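Local structure of acyl-CoA dehydrogenase (Thermus thermophilus, 2Z1Q) at residues Asn62-Met66 / Phe106-Tyr110; Leu74-Asp78 / Lys90-Val96. The protein probably catalyses the FAD-dependent oxidation of acyl-CoA thioesters to 2,3-dehydroacyl-CoA, passing the electrons on to an acceptor. All blocks are in the same frame, centred on the assembly; numbering follows the deposited sequence.

Contact 1: Asn62-Met66 / Phe106-Tyr110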
# COMPACT_ATOMS: atom_id res chain seq x y z
N ASN B 62 -23.53 4.75 16.94
CA ASN B 62 -23.66 5.57 15.73
C ASN B 62 -24.99 6.36 15.78
O ASN B 62 -25.09 7.45 15.24
CB ASN B 62 -23.69 4.69 14.46
CG ASN B 62 -22.29 4.37 13.92
OD1 ASN B 62 -21.84 3.23 13.98
ND2 ASN B 62 -21.61 5.38 13.38
N VAL B 63 -26.01 5.78 16.42
CA VAL B 63 -27.32 6.44 16.48
C VAL B 63 -27.28 7.75 17.26
O VAL B 63 -27.64 8.80 16.75
CB VAL B 63 -28.38 5.50 17.10
CG1 VAL B 63 -29.73 6.19 17.14
CG2 VAL B 63 -28.49 4.23 16.28
N PRO B 64 -26.83 7.71 18.52
CA PRO B 64 -26.78 8.96 19.27
C PRO B 64 -25.81 9.96 18.61
O PRO B 64 -26.07 11.17 18.62
CB PRO B 64 -26.34 8.51 20.66
CG PRO B 64 -25.54 7.27 20.38
CD PRO B 64 -26.40 6.58 19.36
N LEU B 65 -24.71 9.46 18.04
CA LEU B 65 -23.75 10.34 17.37
C LEU B 65 -24.37 11.01 16.17
O LEU B 65 -24.12 12.18 15.89
CB LEU B 65 -22.52 9.56 16.91
CG LEU B 65 -21.43 9.36 17.96
CD1 LEU B 65 -20.39 8.40 17.42
CD2 LEU B 65 -20.79 10.70 18.31
N MET B 66 -25.20 10.26 15.45
CA MET B 66 -25.84 10.79 14.27
C MET B 66 -26.89 11.83 14.69
O MET B 66 -27.11 12.83 14.00
CB MET B 66 -26.46 9.64 13.46
CG MET B 66 -26.67 9.93 11.97
SD MET B 66 -25.18 9.95 10.90
CE MET B 66 -24.44 11.49 11.33
N PHE B 106 -17.07 6.36 11.58
CA PHE B 106 -18.24 7.20 11.64
C PHE B 106 -18.35 8.03 10.35
O PHE B 106 -19.44 8.43 9.95
CB PHE B 106 -18.20 8.12 12.86
CG PHE B 106 -19.35 9.06 12.93
CD1 PHE B 106 -20.64 8.60 13.20
CD2 PHE B 106 -19.16 10.40 12.65
CE1 PHE B 106 -21.73 9.48 13.17
CE2 PHE B 106 -20.24 11.28 12.61
CZ PHE B 106 -21.52 10.82 12.87
N SER B 107 -17.21 8.26 9.70
CA SER B 107 -17.19 9.02 8.45
C SER B 107 -18.07 8.31 7.41
O SER B 107 -18.79 8.96 6.65
CB SER B 107 -15.76 9.15 7.94
OG SER B 107 -15.19 7.87 7.70
N VAL B 108 -18.01 6.98 7.37
CA VAL B 108 -18.83 6.23 6.42
C VAL B 108 -20.30 6.32 6.85
O VAL B 108 -21.19 6.47 6.02
CB VAL B 108 -18.37 4.74 6.32
CG1 VAL B 108 -19.26 3.96 5.36
CG2 VAL B 108 -16.93 4.70 5.82
N THR B 109 -20.55 6.24 8.15
CA THR B 109 -21.93 6.35 8.66
C THR B 109 -22.51 7.67 8.17
O THR B 109 -23.55 7.69 7.52
CB THR B 109 -21.94 6.33 10.21
OG1 THR B 109 -21.27 5.16 10.67
CG2 THR B 109 -23.38 6.34 10.72
N TYR B 110 -21.81 8.77 8.46
CA TYR B 110 -22.23 10.11 8.04
C TYR B 110 -22.33 10.19 6.51
O TYR B 110 -23.35 10.63 5.97
CB TYR B 110 -21.20 11.16 8.52
CG TYR B 110 -21.46 12.56 8.01
CD1 TYR B 110 -22.40 13.38 8.63
CD2 TYR B 110 -20.79 13.07 6.89
CE1 TYR B 110 -22.67 14.66 8.17
CE2 TYR B 110 -21.05 14.36 6.41
CZ TYR B 110 -22.00 15.15 7.07
OH TYR B 110 -22.34 16.42 6.67
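Met66 reaches across from helix 62-71 and sets its terminal methyl against two aromatic rings of helix 106-117. CE lies 3.4 Å from CZ of Phe106, approaching that ring obliquely, and the same methyl meets the edge of the Tyr110 ring, near its plane, with CE 3.9 Å from CD1. Phe106 and Tyr110 stand one helical turn apart, so a single slender side chain can serve both. Methionine suits the place because its chain bends easily: CG starts anti to the backbone N (chi1 -156°), and turns at chi2 and chi3 then bring the methyl up against the rings. The sulfur takes part as well. SD sits 5.2 Å from the centroid of the Phe106 ring, 60° off its normal, an oblique Met-aromatic contact, and it passes CG2 of Thr109 at 4.0 Å.

Both helices belong to the all-helical N-terminal domain of the acyl-CoA dehydrogenase fold, where their short segments cross at -62° with axes 10.9 Å apart. The joint is buried, yet the side chain of Thr109 lies only about 10 Å from the bound FAD and about 7 Å from that of Ser183, an FAD-binding residue.

Purely apolar packing continues at Leu65, whose CB rests 3.8 Å from CE1 of Phe106; helix 30-54 adds Val47, which touches both of these side chains. Phenylalanine suits the place because its ring is large enough to meet Leu65 and Met66 at once.

The polar groups are fewer. The amide end of Asn62 lies close to the Thr109 side chain and to Phe106, a small polar patch within an otherwise oily interface. The Tyr110 hydroxyl finds its partner outside these two segments, in a hydrogen bond to the backbone O of Leu74.

Contact 2: Leu74-Asp78 / Lys90-Val96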
# COMPACT_ATOMS: atom_id res chain seq x y z
N LEU B 74 -25.35 19.32 10.66
CA LEU B 74 -24.44 18.68 9.71
C LEU B 74 -25.14 17.74 8.74
O LEU B 74 -24.60 17.42 7.68
CB LEU B 74 -23.33 17.92 10.44
CG LEU B 74 -22.43 18.80 11.31
CD1 LEU B 74 -21.29 17.98 11.86
CD2 LEU B 74 -21.90 19.97 10.49
N LEU B 75 -26.34 17.31 9.10
CA LEU B 75 -27.08 16.40 8.24
C LEU B 75 -28.07 17.13 7.32
O LEU B 75 -28.68 16.51 6.45
CB LEU B 75 -27.83 15.37 9.10
CG LEU B 75 -26.93 14.58 10.05
CD1 LEU B 75 -27.79 13.66 10.92
CD2 LEU B 75 -25.91 13.78 9.25
N ALA B 76 -28.21 18.43 7.53
CA ALA B 76 -29.14 19.23 6.72
C ALA B 76 -28.46 20.15 5.70
O ALA B 76 -29.13 20.87 4.97
CB ALA B 76 -30.05 20.05 7.64
N ILE B 77 -27.13 20.12 5.65
CA ILE B 77 -26.36 20.96 4.71
C ILE B 77 -26.81 20.82 3.25
O ILE B 77 -27.01 21.83 2.56
CB ILE B 77 -24.86 20.61 4.80
CG1 ILE B 77 -24.35 20.91 6.20
CG2 ILE B 77 -24.06 21.41 3.77
CD1 ILE B 77 -22.95 20.40 6.44
N ASP B 78 -26.96 19.59 2.76
CA ASP B 78 -27.37 19.37 1.38
C ASP B 78 -28.87 19.13 1.21
O ASP B 78 -29.31 18.64 0.16
CB ASP B 78 -26.59 18.19 0.79
CG ASP B 78 -25.15 18.54 0.49
OD1 ASP B 78 -24.28 17.64 0.63
OD2 ASP B 78 -24.87 19.70 0.12
N LYS B 90 -22.24 23.48 -2.03
CA LYS B 90 -21.52 22.22 -1.97
C LYS B 90 -20.18 22.34 -1.26
O LYS B 90 -19.70 21.37 -0.66
CB LYS B 90 -21.35 21.67 -3.39
CG LYS B 90 -22.70 21.49 -4.08
CD LYS B 90 -23.67 20.73 -3.16
CE LYS B 90 -25.11 20.85 -3.64
NZ LYS B 90 -26.08 20.31 -2.62
N VAL B 91 -19.58 23.52 -1.29
CA VAL B 91 -18.31 23.70 -0.61
C VAL B 91 -18.41 23.34 0.87
O VAL B 91 -17.51 22.72 1.42
CB VAL B 91 -17.78 25.14 -0.74
CG1 VAL B 91 -18.79 26.14 -0.19
CG2 VAL B 91 -16.46 25.26 0.00
N ILE B 92 -19.51 23.74 1.51
CA ILE B 92 -19.73 23.47 2.94
C ILE B 92 -19.83 21.97 3.25
O ILE B 92 -19.14 21.47 4.14
CB ILE B 92 -21.03 24.17 3.44
CG1 ILE B 92 -20.86 25.69 3.36
CG2 ILE B 92 -21.34 23.75 4.86
CD1 ILE B 92 -22.07 26.46 3.85
N SER B 93 -20.67 21.25 2.52
CA SER B 93 -20.78 19.81 2.75
C SER B 93 -19.45 19.12 2.44
O SER B 93 -19.15 18.06 3.00
CB SER B 93 -21.91 19.21 1.90
OG SER B 93 -21.82 19.62 0.55
N THR B 94 -18.66 19.73 1.57
CA THR B 94 -17.36 19.16 1.20
C THR B 94 -16.33 19.33 2.31
O THR B 94 -15.57 18.41 2.60
CB THR B 94 -16.82 19.76 -0.11
OG1 THR B 94 -17.74 19.50 -1.17
CG2 THR B 94 -15.48 19.15 -0.46
N VAL B 95 -16.30 20.51 2.93
CA VAL B 95 -15.34 20.75 4.01
C VAL B 95 -15.72 19.88 5.22
O VAL B 95 -14.86 19.43 5.97
CB VAL B 95 -15.27 22.25 4.43
CG1 VAL B 95 -15.00 23.13 3.20
CG2 VAL B 95 -16.57 22.68 5.10
N VAL B 96 -17.02 19.66 5.41
CA VAL B 96 -17.50 18.83 6.52
C VAL B 96 -16.99 17.40 6.32
O VAL B 96 -16.57 16.75 7.27
CB VAL B 96 -19.06 18.85 6.59
CG1 VAL B 96 -19.55 17.77 7.55
CG2 VAL B 96 -19.53 20.22 7.07
O HOH W 1 -28.54 18.70 -2.49
O HOH W 2 -22.29 17.97 -1.35
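Asp78 OD2 is approached by two side chains of segment 90-96. Lys90 NZ forms a salt bridge with it at 3.1 Å, coming from above the carboxylate plane (58° out of it), while Ser93 OG lies equally near but may instead give its proton to Lys90 O. The serine hydroxyl sits between the backbone N and the carbonyl carbon (chi1 49°), a rotation that places it within reach of both acceptors. Two waters extend the network. One donates to the backbone O of Asp78 and accepts from Lys90 NZ; the other donates to Asp78 OD1 and lies 2.6 Å from Ser93 OG. Lysine suits its position because, although its CB points away from the loop, the long chain, bent at chi2, still brings NZ to the carboxylate. Replacing Asp78 by an alanine would probably leave the Lys90 ammonium without its charged mate here and Ser93 without this carboxylate partner.

Lys90 O, for its part, is gripped by Thr94 N and by Thr94 OG1, the latter at 2.8 Å from above the carbonyl plane.

Beside this polar end the interface turns greasy. Ile77 and Val96 meet tip to tip, with CD1 of the isoleucine 3.5 Å from CG2 of the valine, tighter than usual for two methyl groups. The other branch of Ile77, CG2, lies 3.7 Å from Ile92 CG2 and 3.6 Å from Ser93 CB, where a small residue lets the loop come close. Leu74 CD2 adds a looser touch on Val96 CG2 at 4.2 Å.

Ile92 and Val96 also pack on Ile35 of helix 30-54. The whole is a connecting loop laid along the next helix, apolar inside and ionic at its partly exposed end, within the helical N-terminal domain of an acyl-CoA dehydrogenase.

Contact 2 is nested inside the loop closed by contact 1: along the chain come 62-66, 74-78, 90-96 and 106-110, all within the N-terminal domain. Their centres are 15 Å apart, and they touch directly. Tyr110 joins them, since its CE1 packs 3.5 Å from CD2 of Leu75 while its side chain also borders Val96. Leu75 further lies against the backbone O of Met66. The loop after helix 62-71 is thus wedged against helices 90-99 and 106-117, and helix 30-54 packs against parts of both contacts. Contact 2 sits away from the annotated sites, so the two contacts pack the successive helices and their connecting loop together, with contact 1 the nearer to the FAD.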